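Local atomic coordinates of tRNA (guanine(6)-N2)-methyltransferase (Thermus thermophilus, PDB entry 3TMA), a protein that methylates the N2 atom of guanosine 6 in tRNA(Phe), using S-adenosyl-L-methionine as the methyl donor. Residues 36-41 / 54-59; 89-94 / 126-131; 96-101 / 131-136; 154-159 / 163-168; 314-319 / 339-344. One frame throughout, in Å; residues are numbered along the deposited sequence. Where two conformers were deposited one is given.

Interaction 1 of 5, residues 36-41 / 54-59; sequences EELSAL and GRVRIP
Leu38 on the last turns of helix 31-41 faces Ile58 on strand 55-59, and the CA atoms of this pair, 7.9 Å apart, are the nearest between the two backbones. No hydrogen bond joins helix and strand here. The contact is made by three apolar side chains. Leu38 points toward the strand and lays its branched end between Val56 and Ile58. Its CD1 does most of the touching: it lies 3.7 Å from Val56 CG1 and 4.0 Å from Ile58 CG1. Leu38 CB lies against the same branch of Ile58, 4.1 Å from Ile58 CG1 and 4.2 Å from Ile58 CD1. The leucine and its two partners run past each other in opposite directions, so they meet along their flanks. This is plain helix-on-sheet packing in the ferredoxin-like N-terminal part of the protein. Val56 and Ile58 are two apart on the strand and therefore share the face that the helix covers. Arg57 lies between them and points away, to the other face, where it makes salt bridges with Glu23, Glu48 and Asp50. Ala24 of the adjoining strand and Leu70 also touch Leu38, and Leu34 and Leu35 of the same helix close over Val56.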
# COMPACT_ATOMS: atom_id res chain seq x y z
N GLU A 36 -6.67 -8.62 -6.90
CA GLU A 36 -6.07 -9.12 -8.15
C GLU A 36 -4.67 -9.71 -7.96
O GLU A 36 -4.34 -10.75 -8.57
CB GLU A 36 -6.04 -8.04 -9.24
CG GLU A 36 -7.45 -7.60 -9.61
CD GLU A 36 -7.52 -6.30 -10.44
OE1 GLU A 36 -6.48 -5.82 -10.96
OE2 GLU A 36 -8.64 -5.76 -10.55
N GLU A 37 -3.82 -8.99 -7.22
CA GLU A 37 -2.47 -9.54 -6.88
C GLU A 37 -2.54 -10.87 -6.14
O GLU A 37 -1.85 -11.83 -6.49
CB GLU A 37 -1.63 -8.53 -6.06
CG GLU A 37 -0.16 -8.77 -6.29
CD GLU A 37 0.77 -7.84 -5.51
OE1 GLU A 37 0.28 -7.12 -4.59
OE2 GLU A 37 1.99 -7.86 -5.79
N LEU A 38 -3.36 -10.94 -5.09
CA LEU A 38 -3.52 -12.19 -4.35
C LEU A 38 -4.06 -13.34 -5.20
O LEU A 38 -3.61 -14.50 -5.07
CB LEU A 38 -4.42 -11.99 -3.12
CG LEU A 38 -3.78 -11.37 -1.88
CD1 LEU A 38 -4.88 -10.80 -0.92
CD2 LEU A 38 -2.91 -12.42 -1.14
N SER A 39 -5.00 -13.02 -6.07
CA SER A 39 -5.67 -14.03 -6.87
C SER A 39 -4.71 -14.62 -7.89
O SER A 39 -4.80 -15.78 -8.24
CB SER A 39 -6.88 -13.41 -7.60
OG SER A 39 -7.66 -14.41 -8.22
N ALA A 40 -3.79 -13.80 -8.38
CA ALA A 40 -2.77 -14.33 -9.29
C ALA A 40 -1.74 -15.20 -8.55
O ALA A 40 -1.20 -16.17 -9.09
CB ALA A 40 -2.09 -13.20 -10.06
N LEU A 41 -1.51 -14.88 -7.27
CA LEU A 41 -0.62 -15.67 -6.44
C LEU A 41 -1.30 -16.98 -6.00
O LEU A 41 -0.71 -18.09 -6.09
CB LEU A 41 -0.18 -14.81 -5.25
CG LEU A 41 1.06 -15.24 -4.52
CD1 LEU A 41 2.19 -15.28 -5.54
CD2 LEU A 41 1.33 -14.30 -3.37
N GLY A 54 -9.61 -1.57 3.52
CA GLY A 54 -8.24 -1.94 3.20
C GLY A 54 -7.87 -3.39 3.56
O GLY A 54 -6.73 -3.63 3.98
N ARG A 55 -8.81 -4.34 3.48
CA ARG A 55 -8.46 -5.72 3.89
C ARG A 55 -8.96 -6.68 2.83
O ARG A 55 -10.09 -6.54 2.39
CB ARG A 55 -9.12 -6.14 5.22
CG ARG A 55 -8.64 -5.38 6.44
CD ARG A 55 -9.28 -5.90 7.73
NE ARG A 55 -10.74 -5.73 7.80
CZ ARG A 55 -11.34 -4.91 8.66
NH1 ARG A 55 -10.61 -4.16 9.46
NH2 ARG A 55 -12.67 -4.83 8.72
N VAL A 56 -8.15 -7.68 2.48
CA VAL A 56 -8.62 -8.84 1.71
C VAL A 56 -8.22 -10.12 2.42
O VAL A 56 -7.07 -10.22 2.91
CB VAL A 56 -7.98 -8.83 0.31
CG1 VAL A 56 -8.44 -10.10 -0.50
CG2 VAL A 56 -8.44 -7.49 -0.43
N ARG A 57 -9.10 -11.12 2.40
CA ARG A 57 -8.76 -12.45 3.02
C ARG A 57 -8.93 -13.52 1.97
O ARG A 57 -9.90 -13.47 1.20
CB ARG A 57 -9.75 -12.81 4.15
CG ARG A 57 -9.54 -12.06 5.42
CD ARG A 57 -10.57 -12.51 6.51
NE ARG A 57 -11.95 -12.21 6.14
CZ ARG A 57 -12.46 -10.97 6.06
NH1 ARG A 57 -11.73 -9.90 6.38
NH2 ARG A 57 -13.71 -10.79 5.64
N ILE A 58 -8.01 -14.49 1.98
CA ILE A 58 -8.03 -15.67 1.10
C ILE A 58 -7.99 -16.89 2.05
O ILE A 58 -7.09 -16.95 2.92
CB ILE A 58 -6.68 -15.74 0.25
CG1 ILE A 58 -6.45 -14.42 -0.49
CG2 ILE A 58 -6.66 -16.90 -0.74
CD1 ILE A 58 -7.56 -14.09 -1.40
N PRO A 59 -8.91 -17.87 1.89
CA PRO A 59 -8.76 -19.13 2.65
C PRO A 59 -7.52 -19.90 2.18
O PRO A 59 -7.30 -20.07 0.98
CB PRO A 59 -10.03 -19.91 2.33
CG PRO A 59 -10.57 -19.33 1.04
CD PRO A 59 -9.91 -17.99 0.80

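Interaction 2 of 5, residues 89-94 / 126-131; sequences DPLGAL and SPEVER
Leu91 and Leu94, one turn apart on helix 90-99, both rest on Val129 of helix 126-141. The short helix segments run at 41° to each other, with their axes 10.2 Å apart at the closest point. The tight part of the contact centres on one methyl group. Val129 CG2 is 3.9 Å from Leu91 CD2 and 4.0 Å from Leu94 CD1. Leu94 CD1 also reaches the second methyl, Val129 CG1, at 4.2 Å. With Val129 CG2 anti to the carbonyl carbon (chi1 172°), this methyl is the one that meets both leucines; CG1 reaches Leu94 alone. Leu94 meets the valine at about a right angle, Leu91 more slantwise. Leu94 and Val129 are buried, and below them lies Val156 of the sheet.

The other side is looser. Leu91 CD1 has only the carboxylate oxygen Glu128 OE2 near it on the opposing segment, at 4.0 Å, and the two side chains cross at about a right angle. This is a van der Waals touch. The polar partner of Glu128 is the backbone N of Thr125, which it bonds through OE1. At the start of the first helix, Asp89 is the N-cap: its OD1 takes the N-H of Gly92 at 2.9 Å, from above the carboxylate plane. Its OD2 forms a salt bridge with Arg96, further along the same helix.

No hydrogen bond or ion pair links the segments. The helices are therefore held together here by hydrophobic packing and shape, and the carboxylate of Glu128 meets the contact from its partly exposed side.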
# COMPACT_ATOMS: atom_id res chain seq x y z
N ASP A 89 -20.03 -14.89 28.08
CA ASP A 89 -18.60 -15.01 28.37
C ASP A 89 -17.70 -14.89 27.13
O ASP A 89 -16.97 -15.83 26.80
CB ASP A 89 -18.33 -16.30 29.14
CG ASP A 89 -16.87 -16.43 29.58
OD1 ASP A 89 -16.17 -15.39 29.72
OD2 ASP A 89 -16.42 -17.59 29.78
N PRO A 90 -17.75 -13.75 26.44
CA PRO A 90 -16.95 -13.64 25.24
C PRO A 90 -15.45 -13.72 25.52
O PRO A 90 -14.71 -14.31 24.71
CB PRO A 90 -17.35 -12.27 24.64
CG PRO A 90 -18.12 -11.55 25.75
CD PRO A 90 -18.74 -12.66 26.57
N LEU A 91 -14.99 -13.17 26.64
CA LEU A 91 -13.54 -13.26 26.94
C LEU A 91 -13.09 -14.70 27.18
O LEU A 91 -12.02 -15.09 26.72
CB LEU A 91 -13.10 -12.34 28.09
CG LEU A 91 -13.38 -10.84 27.91
CD1 LEU A 91 -13.10 -10.01 29.18
CD2 LEU A 91 -12.61 -10.28 26.71
N GLY A 92 -13.90 -15.47 27.91
CA GLY A 92 -13.63 -16.89 28.13
C GLY A 92 -13.57 -17.66 26.80
O GLY A 92 -12.68 -18.47 26.59
N ALA A 93 -14.49 -17.35 25.89
CA ALA A 93 -14.52 -18.05 24.61
C ALA A 93 -13.27 -17.75 23.79
O ALA A 93 -12.69 -18.65 23.19
CB ALA A 93 -15.77 -17.72 23.85
N LEU A 94 -12.79 -16.49 23.80
CA LEU A 94 -11.56 -16.13 23.10
C LEU A 94 -10.35 -16.85 23.68
O LEU A 94 -9.46 -17.28 22.94
CB LEU A 94 -11.29 -14.61 23.09
CG LEU A 94 -12.28 -13.75 22.29
CD1 LEU A 94 -12.19 -12.29 22.68
CD2 LEU A 94 -12.08 -13.90 20.77
N SER A 126 -10.30 -3.64 23.96
CA SER A 126 -9.19 -4.36 23.34
C SER A 126 -8.09 -4.72 24.36
O SER A 126 -7.60 -5.85 24.35
CB SER A 126 -8.60 -3.55 22.18
OG SER A 126 -9.57 -3.46 21.15
N PRO A 127 -7.71 -3.78 25.24
CA PRO A 127 -6.76 -4.16 26.29
C PRO A 127 -7.22 -5.37 27.15
O PRO A 127 -6.37 -6.19 27.50
CB PRO A 127 -6.63 -2.90 27.14
CG PRO A 127 -6.86 -1.81 26.18
CD PRO A 127 -8.00 -2.33 25.29
N GLU A 128 -8.51 -5.51 27.44
CA GLU A 128 -8.98 -6.73 28.18
C GLU A 128 -8.70 -8.04 27.43
O GLU A 128 -8.37 -9.10 28.04
CB GLU A 128 -10.47 -6.67 28.48
CG GLU A 128 -10.85 -5.81 29.67
CD GLU A 128 -12.37 -5.73 29.86
OE1 GLU A 128 -13.04 -5.03 29.06
OE2 GLU A 128 -12.91 -6.38 30.78
N VAL A 129 -8.92 -8.00 26.11
CA VAL A 129 -8.67 -9.15 25.25
C VAL A 129 -7.18 -9.46 25.27
O VAL A 129 -6.78 -10.62 25.39
CB VAL A 129 -9.12 -8.87 23.79
CG1 VAL A 129 -8.67 -10.01 22.85
CG2 VAL A 129 -10.67 -8.74 23.70
N GLU A 130 -6.34 -8.43 25.11
CA GLU A 130 -4.89 -8.64 25.17
C GLU A 130 -4.45 -9.26 26.48
O GLU A 130 -3.58 -10.16 26.51
CB GLU A 130 -4.13 -7.33 24.88
CG GLU A 130 -4.45 -6.81 23.45
CD GLU A 130 -3.86 -5.40 23.16
OE1 GLU A 130 -3.26 -4.82 24.08
OE2 GLU A 130 -4.01 -4.87 22.02
N ARG A 131 -5.00 -8.80 27.58
CA ARG A 131 -4.56 -9.36 28.85
C ARG A 131 -4.99 -10.81 28.99
O ARG A 131 -4.18 -11.67 29.34
CB ARG A 131 -5.05 -8.54 30.04
CG ARG A 131 -4.84 -9.26 31.38
CD ARG A 131 -4.93 -8.27 32.50
NE ARG A 131 -6.30 -7.88 32.79
CZ ARG A 131 -7.07 -8.48 33.69
NH1 ARG A 131 -8.29 -8.00 33.95
NH2 ARG A 131 -6.59 -9.52 34.38

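Interaction 3 of 5, residues 96-101 / 131-136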
# COMPACT_ATOMS: atom_id res chain seq x y z
N ARG A 96 -10.30 -19.70 25.38
CA ARG A 96 -10.41 -21.10 24.95
C ARG A 96 -10.07 -21.34 23.47
O ARG A 96 -9.40 -22.33 23.16
CB ARG A 96 -11.79 -21.70 25.26
CG ARG A 96 -12.06 -21.85 26.78
CD ARG A 96 -13.50 -22.31 27.09
NE ARG A 96 -14.09 -21.41 28.08
CZ ARG A 96 -15.18 -20.67 27.86
NH1 ARG A 96 -15.88 -20.79 26.73
NH2 ARG A 96 -15.59 -19.85 28.81
N ALA A 97 -10.54 -20.47 22.58
CA ALA A 97 -10.16 -20.53 21.17
C ALA A 97 -8.64 -20.40 20.99
O ALA A 97 -8.07 -21.14 20.19
CB ALA A 97 -10.84 -19.43 20.39
N ALA A 98 -8.02 -19.42 21.64
CA ALA A 98 -6.55 -19.26 21.52
C ALA A 98 -5.79 -20.51 21.98
O ALA A 98 -4.81 -20.93 21.33
CB ALA A 98 -6.06 -18.04 22.33
N LEU A 99 -6.21 -21.06 23.13
CA LEU A 99 -5.57 -22.24 23.68
C LEU A 99 -5.80 -23.51 22.85
O LEU A 99 -5.02 -24.43 22.97
CB LEU A 99 -5.98 -22.50 25.13
CG LEU A 99 -5.50 -21.42 26.09
CD1 LEU A 99 -6.08 -21.69 27.50
CD2 LEU A 99 -3.94 -21.36 26.11
N ALA A 100 -6.83 -23.55 22.00
CA ALA A 100 -7.04 -24.72 21.15
C ALA A 100 -6.20 -24.68 19.85
O ALA A 100 -6.20 -25.65 19.08
CB ALA A 100 -8.52 -24.90 20.85
N LEU A 101 -5.53 -23.56 19.58
CA LEU A 101 -4.70 -23.40 18.36
C LEU A 101 -3.22 -23.76 18.62
O LEU A 101 -2.73 -23.56 19.74
CB LEU A 101 -4.75 -21.94 17.89
CG LEU A 101 -6.12 -21.50 17.35
CD1 LEU A 101 -6.13 -19.99 17.03
CD2 LEU A 101 -6.56 -22.41 16.13
N ARG A 131 -5.00 -8.80 27.58
CA ARG A 131 -4.56 -9.36 28.85
C ARG A 131 -4.99 -10.81 28.99
O ARG A 131 -4.18 -11.67 29.34
CB ARG A 131 -5.05 -8.54 30.04
CG ARG A 131 -4.84 -9.26 31.38
CD ARG A 131 -4.93 -8.27 32.50
NE ARG A 131 -6.30 -7.88 32.79
CZ ARG A 131 -7.07 -8.48 33.69
NH1 ARG A 131 -8.29 -8.00 33.95
NH2 ARG A 131 -6.59 -9.52 34.38
N ARG A 132 -6.27 -11.09 28.73
CA ARG A 132 -6.80 -12.45 28.93
C ARG A 132 -6.10 -13.49 27.98
O ARG A 132 -5.60 -14.52 28.43
CB ARG A 132 -8.31 -12.47 28.71
CG ARG A 132 -8.93 -13.91 28.76
CD ARG A 132 -9.19 -14.36 30.22
NE ARG A 132 -10.14 -13.46 30.85
CZ ARG A 132 -11.41 -13.79 31.10
NH1 ARG A 132 -11.85 -15.01 30.81
NH2 ARG A 132 -12.23 -12.88 31.62
N VAL A 133 -6.00 -13.14 26.71
CA VAL A 133 -5.32 -14.00 25.73
C VAL A 133 -3.80 -14.12 26.00
O VAL A 133 -3.30 -15.22 26.12
CB VAL A 133 -5.64 -13.57 24.30
CG1 VAL A 133 -4.74 -14.33 23.25
CG2 VAL A 133 -7.16 -13.83 24.00
N GLY A 134 -3.12 -13.00 26.20
CA GLY A 134 -1.70 -12.98 26.51
C GLY A 134 -1.29 -13.75 27.75
O GLY A 134 -0.29 -14.47 27.74
N GLU A 135 -2.05 -13.60 28.84
CA GLU A 135 -1.72 -14.32 30.06
C GLU A 135 -1.95 -15.80 29.89
O GLU A 135 -1.14 -16.58 30.39
CB GLU A 135 -2.45 -13.78 31.31
CG GLU A 135 -1.95 -12.37 31.69
CD GLU A 135 -2.60 -11.79 32.94
OE1 GLU A 135 -3.74 -12.19 33.33
OE2 GLU A 135 -1.96 -10.88 33.52
N ALA A 136 -2.96 -16.19 29.09
CA ALA A 136 -3.22 -17.62 28.82
C ALA A 136 -2.07 -18.22 28.02
O ALA A 136 -1.56 -19.34 28.34
CB ALA A 136 -4.56 -17.82 28.07
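Ala98 and Leu99, on helix 90-99, meet Val133 and Ala136 of helix 126-141. The CA atoms of Ala98 and Val133 are 6.8 Å apart, and those of Leu99 and Ala136 are 7.3 Å apart. Alanines stand at two of the four positions. Ala98 CB points at the other helix and meets Val133 CG1 at 4.0 Å. Of the two valine branches, it is this one, anti to the backbone N (chi1 171°), that meets Ala98.

Leu99 is the longer reach. Its CB leaves the helix at a slant to the partner and makes no close contact with it. CG lies beside the backbone N, anti to the carbonyl carbon (chi1 -66°), which turns the branched end toward helix 126-141. From there both methyls fall on Ala136. CD1 touches its CB at 4.2 Å. CD2 lies 4.1 Å from the same CB and 3.8 Å from the carbonyl oxygen of Ala136. The leucine thus straddles a single methyl group and also rests on the backbone beside it.

The two pairs differ in place. Ala98, Val133 and Ala136 are buried, while Leu99 lies on the exposed side. A bound phosphate ion, probably from the crystallisation liquor, is about 5 Å from the Ala136 side chain.

Under the pair, Ala98 also touches Leu165 of strand 162-168. Two helices side by side on one face of a beta-sheet, here joined by alanine, valine and leucine, are the layered alpha/beta arrangement of the THUMP domain.

Interaction 4 of 5, residues 154-159 / 163-168; sequences VRVDVR and AFLGVQ
Arg155 and Gly166 form one hydrogen-bonded pair of this antiparallel ladder, and Asp157 and Phe164 form the next. Four backbone bonds of 2.9 Å join them: Arg155 N to Gly166 O, Gly166 N to Arg155 O, Asp157 N to Phe164 O and Phe164 N to Asp157 O. Between and beyond them lie the non-hydrogen-bonded pairs Val154 with Val167, Val156 with Leu165, and Val158 with Ala163.

The charged groups gather on the face of Arg155, Asp157 and Phe164. The Arg155 chain bends at chi2 and chi3, which folds its guanidinium back along the strand. NH1 donates to Gln168 OE1 at 3.2 Å, in the guanidinium plane, with the amide plane 87° away. Gln168 NE2 bonds Thr170 O. Arg155 NH2 makes a salt bridge to Asp157 OD2, also in that plane and on the syn side of the carboxylate. Arg159 NH2 reaches the same oxygen at 2.7 Å from the anti side. Two arginines on one carboxylate oxygen should favour its ionised form. Arg159 NH2 has a further salt bridge to Glu23.

The aromatic contact is a cation-pi pair. Arg159 CZ stands 5.0 Å from the Phe164 ring centroid, 18° off the ring normal. The guanidinium and ring planes are 31° apart, with Arg159 NH1 over one face, toward the ring's rim. Asp157 O lies at the ring edge.

Apolar packing fills the other face. Val156 CG1 meets Leu165 CG at 4.3 Å, and Val158 CG2 meets Ala163 CB at 4.2 Å. This face carries the helices of the THUMP domain, and the two strands are a beta hairpin within its sheet.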
# COMPACT_ATOMS: atom_id res chain seq x y z
N VAL A 154 0.89 -11.68 18.26
CA VAL A 154 -0.37 -12.43 18.19
C VAL A 154 -1.50 -11.43 17.91
O VAL A 154 -1.56 -10.36 18.53
CB VAL A 154 -0.63 -13.20 19.56
CG1 VAL A 154 -2.10 -13.80 19.60
CG2 VAL A 154 0.40 -14.34 19.72
N ARG A 155 -2.39 -11.77 16.99
CA ARG A 155 -3.47 -10.87 16.57
C ARG A 155 -4.82 -11.50 16.92
O ARG A 155 -5.09 -12.67 16.60
CB ARG A 155 -3.38 -10.61 15.04
CG ARG A 155 -2.09 -9.86 14.61
CD ARG A 155 -2.26 -8.40 14.92
NE ARG A 155 -3.49 -8.01 14.27
CZ ARG A 155 -3.56 -7.45 13.06
NH1 ARG A 155 -2.44 -7.09 12.43
NH2 ARG A 155 -4.75 -7.21 12.52
N VAL A 156 -5.66 -10.72 17.59
CA VAL A 156 -7.05 -11.08 17.81
C VAL A 156 -7.91 -9.91 17.32
O VAL A 156 -7.73 -8.77 17.77
CB VAL A 156 -7.35 -11.28 19.32
CG1 VAL A 156 -8.85 -11.72 19.53
CG2 VAL A 156 -6.37 -12.32 19.95
N ASP A 157 -8.75 -10.15 16.32
CA ASP A 157 -9.59 -9.05 15.82
C ASP A 157 -11.03 -9.47 16.01
O ASP A 157 -11.44 -10.55 15.52
CB ASP A 157 -9.36 -8.79 14.32
CG ASP A 157 -8.01 -8.11 14.02
OD1 ASP A 157 -7.02 -8.29 14.76
OD2 ASP A 157 -7.94 -7.40 13.00
N VAL A 158 -11.81 -8.61 16.67
CA VAL A 158 -13.22 -8.87 16.86
C VAL A 158 -14.01 -7.91 15.97
O VAL A 158 -13.83 -6.69 16.03
CB VAL A 158 -13.64 -8.70 18.35
CG1 VAL A 158 -15.13 -9.06 18.52
CG2 VAL A 158 -12.78 -9.60 19.26
N ARG A 159 -14.81 -8.48 15.07
CA ARG A 159 -15.52 -7.65 14.09
C ARG A 159 -16.98 -8.03 14.11
O ARG A 159 -17.36 -9.11 13.65
CB ARG A 159 -14.92 -7.81 12.70
CG ARG A 159 -13.38 -7.99 12.67
CD ARG A 159 -12.78 -7.49 11.39
NE ARG A 159 -11.32 -7.44 11.44
CZ ARG A 159 -10.50 -8.01 10.55
NH1 ARG A 159 -10.99 -8.73 9.54
NH2 ARG A 159 -9.18 -7.90 10.71
N ALA A 163 -14.90 -13.42 15.53
CA ALA A 163 -13.55 -13.13 15.96
C ALA A 163 -12.55 -13.99 15.17
O ALA A 163 -12.84 -15.13 14.80
CB ALA A 163 -13.42 -13.37 17.47
N PHE A 164 -11.38 -13.42 14.95
CA PHE A 164 -10.29 -14.00 14.16
C PHE A 164 -9.09 -14.02 15.07
O PHE A 164 -8.81 -13.02 15.73
CB PHE A 164 -9.97 -13.09 12.96
CG PHE A 164 -11.11 -12.91 11.96
CD1 PHE A 164 -12.20 -12.10 12.25
CD2 PHE A 164 -11.03 -13.48 10.69
CE1 PHE A 164 -13.24 -11.93 11.33
CE2 PHE A 164 -12.04 -13.28 9.74
CZ PHE A 164 -13.14 -12.52 10.07
N LEU A 165 -8.37 -15.14 15.12
CA LEU A 165 -7.17 -15.27 15.97
C LEU A 165 -6.06 -15.86 15.15
O LEU A 165 -6.28 -16.85 14.41
CB LEU A 165 -7.44 -16.23 17.16
CG LEU A 165 -8.47 -15.74 18.19
CD1 LEU A 165 -9.88 -16.20 17.82
CD2 LEU A 165 -8.10 -16.26 19.56
N GLY A 166 -4.85 -15.31 15.31
CA GLY A 166 -3.68 -15.82 14.58
C GLY A 166 -2.43 -15.01 14.85
O GLY A 166 -2.29 -14.45 15.93
N VAL A 167 -1.53 -14.97 13.87
CA VAL A 167 -0.19 -14.44 14.09
C VAL A 167 0.15 -13.52 12.90
O VAL A 167 -0.18 -13.81 11.74
CB VAL A 167 0.86 -15.62 14.27
CG1 VAL A 167 0.82 -16.57 13.08
CG2 VAL A 167 2.25 -15.10 14.47
N GLN A 168 0.67 -12.34 13.22
CA GLN A 168 1.23 -11.46 12.22
C GLN A 168 2.45 -12.09 11.53
O GLN A 168 3.35 -12.57 12.20
CB GLN A 168 1.60 -10.12 12.84
CG GLN A 168 1.84 -9.03 11.81
CD GLN A 168 1.69 -7.64 12.44
OE1 GLN A 168 0.65 -7.32 13.02
NE2 GLN A 168 2.72 -6.83 12.33

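Interaction 5 of 5, residues 314-319 / 339-344; sequences ALLTLR and VEQGGV
Leu316 and Gln341 meet at a slant, while Leu318 and Val344 cross at about a right angle. These two pairs make up the contact between the end of strand 312-317 and the loop that follows strand 331-338. In the first pair the leucine offers a methyl and the glutamine its amide oxygen: Leu316 CD2 is 4.0 Å from Gln341 OE1. Gln341 is extended, with CG anti to the backbone N (chi1 167°), and this carries the amide across to the leucine. Its NE2 is held by the backbone O of Ser186, which helps set the amide's rotation. In the second pair two methyls touch, Leu318 CD2 and Val344 CG2, at 3.9 Å.

The loop is shaped by a type I' turn from Gln341 to Val344, with two glycines at its corners. Gln341 N bonds Val344 O at 2.9 Å, and Val344 N bonds Gln341 O at 3.1 Å. Glu340 OE2 takes the N-H of Gly343, from above the carboxylate plane. On the strand side, Thr317 OG1 accepts from Arg319 N at 2.8 Å, an ST turn just before the next helix.

Leu316 also lies about 4 Å from the side chain of Asn279, a probable S-adenosyl-L-methionine ligand. The contact itself has no hydrogen bond or charge pair, so it rests on van der Waals touches, buried at Leu316 and Gln341 and exposed at Leu318 and Val344.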
# COMPACT_ATOMS: atom_id res chain seq x y z
N ALA A 314 -1.93 8.66 -14.43
CA ALA A 314 -2.59 8.38 -13.14
C ALA A 314 -2.10 9.45 -12.17
O ALA A 314 -0.89 9.64 -12.00
CB ALA A 314 -2.21 6.95 -12.63
N LEU A 315 -3.02 10.14 -11.57
CA LEU A 315 -2.61 11.17 -10.69
C LEU A 315 -3.31 11.21 -9.36
O LEU A 315 -4.44 10.88 -9.25
CB LEU A 315 -2.56 12.54 -11.38
CG LEU A 315 -3.72 13.52 -11.45
CD1 LEU A 315 -4.14 13.94 -10.01
CD2 LEU A 315 -3.19 14.71 -12.23
N LEU A 316 -2.56 11.61 -8.36
CA LEU A 316 -3.12 11.65 -6.99
C LEU A 316 -3.31 13.11 -6.56
O LEU A 316 -2.38 13.93 -6.72
CB LEU A 316 -2.09 10.95 -6.10
CG LEU A 316 -2.28 10.50 -4.66
CD1 LEU A 316 -3.49 9.60 -4.42
CD2 LEU A 316 -0.99 9.76 -4.35
N THR A 317 -4.48 13.48 -6.02
CA THR A 317 -4.68 14.86 -5.59
C THR A 317 -5.68 14.97 -4.42
O THR A 317 -6.73 14.33 -4.44
CB THR A 317 -5.20 15.79 -6.79
OG1 THR A 317 -5.52 17.10 -6.29
CG2 THR A 317 -6.47 15.21 -7.41
N LEU A 318 -5.38 15.87 -3.49
CA LEU A 318 -6.35 16.30 -2.47
C LEU A 318 -7.37 17.30 -2.96
O LEU A 318 -8.34 17.64 -2.23
CB LEU A 318 -5.63 16.81 -1.19
CG LEU A 318 -5.00 15.65 -0.38
CD1 LEU A 318 -3.87 16.18 0.54
CD2 LEU A 318 -6.08 14.90 0.42
N ARG A 319 -7.18 17.80 -4.18
CA ARG A 319 -8.04 18.87 -4.69
C ARG A 319 -8.72 18.49 -6.02
O ARG A 319 -8.41 19.08 -7.06
CB ARG A 319 -7.21 20.15 -4.85
CG ARG A 319 -6.81 20.79 -3.50
CD ARG A 319 -5.99 22.04 -3.70
NE ARG A 319 -5.56 22.64 -2.44
CZ ARG A 319 -6.22 23.55 -1.75
NH1 ARG A 319 -7.40 24.05 -2.18
NH2 ARG A 319 -5.68 24.00 -0.64
N VAL A 339 -8.87 7.14 -2.12
CA VAL A 339 -7.90 6.21 -1.45
C VAL A 339 -7.45 6.87 -0.15
O VAL A 339 -7.31 8.11 -0.11
CB VAL A 339 -6.68 5.93 -2.35
CG1 VAL A 339 -5.60 5.06 -1.59
CG2 VAL A 339 -7.12 5.16 -3.61
N GLU A 340 -7.24 6.09 0.91
CA GLU A 340 -6.79 6.67 2.17
C GLU A 340 -5.28 6.69 2.20
O GLU A 340 -4.66 5.63 2.04
CB GLU A 340 -7.31 5.93 3.41
CG GLU A 340 -6.70 6.50 4.77
CD GLU A 340 -5.29 5.90 5.16
OE1 GLU A 340 -4.77 5.01 4.45
OE2 GLU A 340 -4.71 6.31 6.19
N GLN A 341 -4.71 7.85 2.49
CA GLN A 341 -3.26 8.00 2.60
C GLN A 341 -2.89 8.95 3.76
O GLN A 341 -3.31 10.12 3.79
CB GLN A 341 -2.67 8.54 1.29
CG GLN A 341 -1.21 9.01 1.43
CD GLN A 341 -0.69 9.79 0.23
OE1 GLN A 341 -1.44 10.48 -0.49
NE2 GLN A 341 0.59 9.68 -0.01
N GLY A 342 -2.14 8.43 4.72
CA GLY A 342 -1.70 9.19 5.88
C GLY A 342 -2.85 9.83 6.67
O GLY A 342 -2.74 10.96 7.09
N GLY A 343 -3.96 9.12 6.82
CA GLY A 343 -5.12 9.67 7.54
C GLY A 343 -6.07 10.59 6.75
O GLY A 343 -7.09 10.99 7.28
N VAL A 344 -5.76 10.90 5.49
CA VAL A 344 -6.62 11.76 4.67
C VAL A 344 -6.99 11.05 3.38
O VAL A 344 -6.57 9.91 3.17
CB VAL A 344 -6.03 13.20 4.46
CG1 VAL A 344 -5.77 13.87 5.83
CG2 VAL A 344 -4.75 13.20 3.61

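In the fold
Interactions 2 and 3 are two parts of one interface between helix 90-99 and helix 126-141. Their centres are 8 Å apart. Both pack on the apolar face of interaction 4, where Leu94 meets Ala163 and Ala98 meets Leu165. Interaction 1 belongs to the same seven-stranded sheet but covers it with a different helix. On the polar face, Arg57 packs on Phe164, and both Arg57 and Arg159 have salt bridges to Glu23. Interaction 4 alone has hydrogen bonds and a cation-pi pair across its segments. Interactions 1 and 4 are buried; 3 is buried but for Leu99; 2 is partly buried, and 5 runs from buried to exposed residues. Interaction 5 stands apart in the methyltransferase domain.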